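Local coordinates for acetamidase (Bacillus halodurans, PDB 2II1), which probably hydrolyses carbon-nitrogen bonds other than peptide bonds in linear amides, and binds calcium ions, at residues L124-Q129 / H184-D189; L180-A185 / G196-G201. All blocks are in the same frame, centred on the assembly; numbering follows the deposited sequence.

Contact 1: L124-Q129 / H184-D189; sequences LRLPLQ and HAAMGD. With CA (calcium ion), chain F.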
loop_
_atom_site.group_PDB
_atom_site.type_symbol
_atom_site.label_atom_id
_atom_site.label_comp_id
_atom_site.label_asym_id
_atom_site.label_seq_id
_atom_site.Cartn_x
_atom_site.Cartn_y
_atom_site.Cartn_z
ATOM N N LEU A 124 8.542 18.377 16.102
ATOM C CA LEU A 124 8.425 17.175 15.247
ATOM C C LEU A 124 9.747 16.804 14.554
ATOM O O LEU A 124 10.412 17.639 13.969
ATOM C CB LEU A 124 7.347 17.359 14.168
ATOM C CG LEU A 124 5.850 17.222 14.481
ATOM C CD1 LEU A 124 4.991 17.530 13.246
ATOM C CD2 LEU A 124 5.532 15.838 14.999
ATOM N N ARG A 125 10.101 15.531 14.614
ATOM C CA ARG A 125 11.296 15.028 13.958
ATOM C C ARG A 125 10.946 13.731 13.255
ATOM O O ARG A 125 10.170 12.914 13.773
ATOM C CB ARG A 125 12.417 14.804 14.973
ATOM C CG ARG A 125 12.926 16.079 15.596
ATOM C CD ARG A 125 13.787 15.824 16.837
ATOM N NE ARG A 125 15.173 15.439 16.539
ATOM C CZ ARG A 125 16.188 16.285 16.348
ATOM N NH1 ARG A 125 16.006 17.598 16.385
ATOM N NH2 ARG A 125 17.402 15.813 16.089
ATOM N N LEU A 126 11.492 13.560 12.060
ATOM C CA LEU A 126 11.286 12.322 11.317
ATOM C C LEU A 126 12.552 11.488 11.318
ATOM O O LEU A 126 13.644 12.016 11.387
ATOM C CB LEU A 126 10.839 12.599 9.884
ATOM C CG LEU A 126 9.776 13.673 9.635
ATOM C CD1 LEU A 126 9.275 13.595 8.213
ATOM C CD2 LEU A 126 8.612 13.569 10.613
ATOM N N PRO A 127 12.403 10.168 11.230
ATOM C CA PRO A 127 13.592 9.343 11.121
ATOM C C PRO A 127 14.277 9.582 9.799
ATOM O O PRO A 127 13.613 9.756 8.780
ATOM C CB PRO A 127 13.063 7.896 11.218
ATOM C CG PRO A 127 11.613 7.996 11.487
ATOM C CD PRO A 127 11.157 9.384 11.207
ATOM N N LEU A 128 15.605 9.661 9.831
ATOM C CA LEU A 128 16.400 9.698 8.601
ATOM C C LEU A 128 16.292 8.320 7.932
ATOM O O LEU A 128 16.725 7.319 8.513
ATOM C CB LEU A 128 17.867 10.023 8.924
ATOM C CG LEU A 128 18.830 10.120 7.736
ATOM C CD1 LEU A 128 18.405 11.172 6.730
ATOM C CD2 LEU A 128 20.198 10.435 8.263
ATOM N N GLN A 129 15.663 8.278 6.748
ATOM C CA GLN A 129 15.478 7.038 5.964
ATOM C C GLN A 129 15.865 7.280 4.502
ATOM O O GLN A 129 15.005 7.549 3.630
ATOM C CB GLN A 129 14.046 6.515 6.117
ATOM C CG GLN A 129 13.849 5.958 7.508
ATOM C CD GLN A 129 12.437 5.565 7.802
ATOM O OE1 GLN A 129 11.486 6.124 7.254
ATOM N NE2 GLN A 129 12.285 4.599 8.690
ATOM N N HIS A 184 16.139 10.947 -1.166
ATOM C CA HIS A 184 15.270 11.515 -0.134
ATOM C C HIS A 184 15.777 11.105 1.218
ATOM O O HIS A 184 16.311 10.012 1.390
ATOM C CB HIS A 184 13.824 11.060 -0.240
ATOM C CG HIS A 184 13.201 11.364 -1.564
ATOM N ND1 HIS A 184 12.314 10.511 -2.186
ATOM C CD2 HIS A 184 13.361 12.415 -2.400
ATOM C CE1 HIS A 184 11.939 11.036 -3.341
ATOM N NE2 HIS A 184 12.570 12.186 -3.500
ATOM N N ALA A 185 15.579 12.009 2.164
ATOM C CA ALA A 185 15.941 11.804 3.546
ATOM C C ALA A 185 14.756 11.143 4.275
ATOM O O ALA A 185 14.916 10.499 5.321
ATOM C CB ALA A 185 16.312 13.154 4.153
ATOM N N ALA A 186 13.564 11.295 3.699
ATOM C CA ALA A 186 12.375 10.671 4.204
ATOM C C ALA A 186 11.311 10.757 3.148
ATOM O O ALA A 186 11.306 11.706 2.351
ATOM C CB ALA A 186 11.907 11.374 5.462
HETATM N N MSE A 187 10.404 9.776 3.154
HETATM C CA MSE A 187 9.267 9.723 2.221
HETATM C C MSE A 187 8.405 8.523 2.600
HETATM O O MSE A 187 8.915 7.452 2.910
HETATM C CB MSE A 187 9.728 9.531 0.778
HETATM C CG MSE A 187 8.679 9.910 -0.267
HETATM SE SE MSE A 187 8.960 8.937 -1.928
HETATM C CE MSE A 187 8.199 7.181 -1.477
ATOM N N GLY A 188 7.094 8.715 2.550
ATOM C CA GLY A 188 6.137 7.647 2.802
ATOM C C GLY A 188 5.514 7.130 1.524
ATOM O O GLY A 188 5.521 7.812 0.504
ATOM N N ASP A 189 4.999 5.905 1.575
ATOM C CA ASP A 189 4.299 5.325 0.438
ATOM C C ASP A 189 3.266 6.328 -0.098
ATOM O O ASP A 189 2.480 6.942 0.656
ATOM C CB ASP A 189 3.620 4.002 0.811
ATOM C CG ASP A 189 4.579 2.817 0.807
ATOM O OD1 ASP A 189 5.730 2.934 0.283
ATOM O OD2 ASP A 189 4.168 1.762 1.326
HETATM CA CA CA F . 12.354 13.538 -5.130
HETATM O O HOH W 1 10.712 7.840 5.388
HETATM O O HOH W 2 8.679 6.183 5.529
HETATM O O HOH W 3 10.597 12.956 -5.806
#
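Here the end of strand 125-127, an edge strand of a four-stranded antiparallel sheet, meets the loop that leaves strand 176-184 beside a calcium site. One backbone hydrogen bond joins the two segments. Q129 N donates to A185 O at 2.7 Å, and the N-H points almost straight at the oxygen (164°). The donor lies above the carbonyl plane of A185, not on a lone pair.

Two small apolar contacts accompany this bond. L128 sends its CD1 to A185 CB at 3.9 Å. Its CB starts away from the loop, but CG is anti to the backbone N (chi1 -179°), and the branch returns to the methyl. L126 points at the loop and brings CD1 only loosely to A186 CB, at 4.4 Å.

The Q129 side chain reaches the loop through water. It is extended beyond CG and stops short of the loop; two waters bridge the gap. Q129 OE1 lies 2.7 Å from water 1, in hydrogen-bond geometry, and that water accepts from M187 N. Water 2 lies within hydrogen-bonding distance of the same OE1 and is 2.9 Å from M187 O. The two waters thus link one amide oxygen to both backbone polar groups of M187, a selenomethionine.

Further out, L126 bonds through its backbone to V118 of the neighbouring strand 117-119, and L128 to D116 just before it. I113 and V118 also pack on A185. The second subunit is close by: its Y291 packs on L126 and P127, and its G267 on A186. At the head of segment 184-189 the H184 ring leads away from 124-129 to the metal. There H184 NE2 binds the calcium ion at 2.1 Å.

Contact 2: L180-A185 / G196-G201; sequences LGDLHA and GVEIAG. With CA (calcium ion), chain F; CA (calcium ion), chain E.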
loop_
_atom_site.group_PDB
_atom_site.type_symbol
_atom_site.label_atom_id
_atom_site.label_comp_id
_atom_site.label_asym_id
_atom_site.label_seq_id
_atom_site.Cartn_x
_atom_site.Cartn_y
_atom_site.Cartn_z
ATOM N N LEU A 180 21.298 7.360 -11.774
ATOM C CA LEU A 180 20.478 7.442 -10.577
ATOM C C LEU A 180 20.545 8.808 -9.954
ATOM O O LEU A 180 21.442 9.591 -10.239
ATOM C CB LEU A 180 20.812 6.345 -9.561
ATOM C CG LEU A 180 22.088 6.442 -8.729
ATOM C CD1 LEU A 180 22.004 7.555 -7.666
ATOM C CD2 LEU A 180 22.352 5.095 -8.117
ATOM N N GLY A 181 19.562 9.087 -9.118
ATOM C CA GLY A 181 19.374 10.424 -8.613
ATOM C C GLY A 181 18.230 10.491 -7.637
ATOM O O GLY A 181 17.725 9.467 -7.167
ATOM N N ASP A 182 17.834 11.715 -7.332
ATOM C CA ASP A 182 16.614 11.970 -6.594
ATOM C C ASP A 182 16.561 11.238 -5.276
ATOM O O ASP A 182 15.614 10.472 -5.021
ATOM C CB ASP A 182 15.407 11.592 -7.449
ATOM C CG ASP A 182 14.104 11.993 -6.825
ATOM O OD1 ASP A 182 14.052 13.096 -6.256
ATOM O OD2 ASP A 182 13.110 11.226 -6.893
ATOM N N LEU A 183 17.549 11.515 -4.430
ATOM C CA LEU A 183 17.634 10.944 -3.097
ATOM C C LEU A 183 16.662 11.672 -2.169
ATOM O O LEU A 183 16.384 12.853 -2.383
ATOM C CB LEU A 183 19.058 11.066 -2.559
ATOM C CG LEU A 183 20.212 10.471 -3.367
ATOM C CD1 LEU A 183 21.512 10.525 -2.540
ATOM C CD2 LEU A 183 19.915 9.038 -3.811
ATOM N N HIS A 184 16.139 10.947 -1.166
ATOM C CA HIS A 184 15.270 11.515 -0.134
ATOM C C HIS A 184 15.777 11.105 1.218
ATOM O O HIS A 184 16.311 10.012 1.390
ATOM C CB HIS A 184 13.824 11.060 -0.240
ATOM C CG HIS A 184 13.201 11.364 -1.564
ATOM N ND1 HIS A 184 12.314 10.511 -2.186
ATOM C CD2 HIS A 184 13.361 12.415 -2.400
ATOM C CE1 HIS A 184 11.939 11.036 -3.341
ATOM N NE2 HIS A 184 12.570 12.186 -3.500
ATOM N N ALA A 185 15.579 12.009 2.164
ATOM C CA ALA A 185 15.941 11.804 3.546
ATOM C C ALA A 185 14.756 11.143 4.275
ATOM O O ALA A 185 14.916 10.499 5.321
ATOM C CB ALA A 185 16.312 13.154 4.153
ATOM N N GLY A 196 9.387 13.950 -1.667
ATOM C CA GLY A 196 9.870 13.474 -0.385
ATOM C C GLY A 196 10.631 14.629 0.216
ATOM O O GLY A 196 10.517 15.761 -0.242
ATOM N N VAL A 197 11.415 14.366 1.254
ATOM C CA VAL A 197 12.331 15.384 1.709
ATOM C C VAL A 197 13.478 15.296 0.702
ATOM O O VAL A 197 14.257 14.366 0.753
ATOM C CB VAL A 197 12.834 15.138 3.154
ATOM C CG1 VAL A 197 13.803 16.238 3.574
ATOM C CG2 VAL A 197 11.639 15.061 4.106
ATOM N N GLU A 198 13.547 16.244 -0.221
ATOM C CA GLU A 198 14.499 16.188 -1.350
ATOM C C GLU A 198 15.890 16.613 -0.893
ATOM O O GLU A 198 16.036 17.668 -0.262
ATOM C CB GLU A 198 14.051 17.110 -2.465
ATOM C CG GLU A 198 12.617 16.888 -2.921
ATOM C CD GLU A 198 12.433 15.559 -3.623
ATOM O OE1 GLU A 198 13.415 14.986 -4.153
ATOM O OE2 GLU A 198 11.307 15.060 -3.634
ATOM N N ILE A 199 16.906 15.822 -1.254
ATOM C CA ILE A 199 18.272 16.046 -0.782
ATOM C C ILE A 199 19.359 15.463 -1.706
ATOM O O ILE A 199 19.136 14.480 -2.372
ATOM C CB ILE A 199 18.428 15.466 0.652
ATOM C CG1 ILE A 199 19.579 16.143 1.405
ATOM C CG2 ILE A 199 18.538 13.928 0.636
ATOM C CD1 ILE A 199 19.545 15.893 2.871
ATOM N N ALA A 200 20.525 16.100 -1.730
ATOM C CA ALA A 200 21.684 15.584 -2.434
ATOM C C ALA A 200 22.475 14.637 -1.543
ATOM O O ALA A 200 22.335 14.604 -0.316
ATOM C CB ALA A 200 22.591 16.710 -2.868
ATOM N N GLY A 201 23.331 13.875 -2.190
ATOM C CA GLY A 201 24.136 12.911 -1.500
ATOM C C GLY A 201 24.960 12.023 -2.399
ATOM O O GLY A 201 25.245 12.357 -3.555
HETATM CA CA CA F . 12.354 13.538 -5.130
HETATM CA CA CA E . 10.818 11.388 -7.683
HETATM O O HOH W 4 19.957 13.421 -4.834
HETATM O O HOH W 5 16.292 14.899 -4.400
HETATM O O HOH W 6 8.918 12.486 -8.503
HETATM O O HOH W 3 10.597 12.956 -5.806
#
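Metal bonds dominate this buried contact between strand 176-184 and the short strand 198-199. The chain F calcium is held by D182 OD1, H184 NE2, both oxygens of E198 and water 3. E198 is bidentate but uneven, with E198 OE1 at 2.0 Å and E198 OE2 at 2.4 Å from the ion. Its chain bends at chi2 (-68°), which brings the carboxylate back to the metal. The D182 and E198 carboxylates are nearly coplanar, 5° apart, and D182 OD1 sits 2.9 Å from E198 OE1. Shared binding to the cation probably offsets their repulsion. The H184 ring stands 89° to the E198 carboxylate and meets OE1 at its edge. D182 OD2 turns to the chain E calcium, at 2.4 Å, so this aspartate bridges the two ions together with water 3.

The hydrogen bonds are mostly of backbone type. A185 N donates to V197 O at 3.0 Å, in the carbonyl plane. I199 N donates to L183 O in a longer bond, from above the plane. G196 N donates to E198 OE2 from above the carboxylate plane and probably helps fix that group. Water 4 links L183 N to I199 O.

Packing completes the pairing. G196 CA lies over one face of the H184 ring, 4.1 Å from its centroid, in a CH-pi contact. D182 O is on the opposite face, toward the rim. L183 CD1 packs on G201 CA at 3.7 Å. A185 CB touches V197 CG1 and I199 CG2.

N155 and D157 help complete the chain E site. H184 and E198 form an antiparallel non-hydrogen-bonded pair, with both side chains on the metal face. The segments give the chain F ion all its protein ligands, and D182 links it to the chain E ion: a two-calcium site bridged by carboxylate and water.

The centres of contacts 1 and 2 are 11 Å apart, on the same side of the chain's centre. They share H184 and A185, where strand 176-184 passes into the loop. Along the chain, 124-129 comes first, then 180-185, 184-189 and 196-201. Contact 2 joins two strands of the mixed sheet that includes 131-136. Contact 1 ties the following loop to the separate four-stranded sheet ending at 125-127. The contacts also touch directly: A186 O is 2.9 Å from V197 N, a probable hydrogen bond, and M187 CG packs on G196 CA. The chain F calcium and water 3 belong to both, so the metal site sits at the passage from strand 176-184 into the loop that meets the four-stranded sheet.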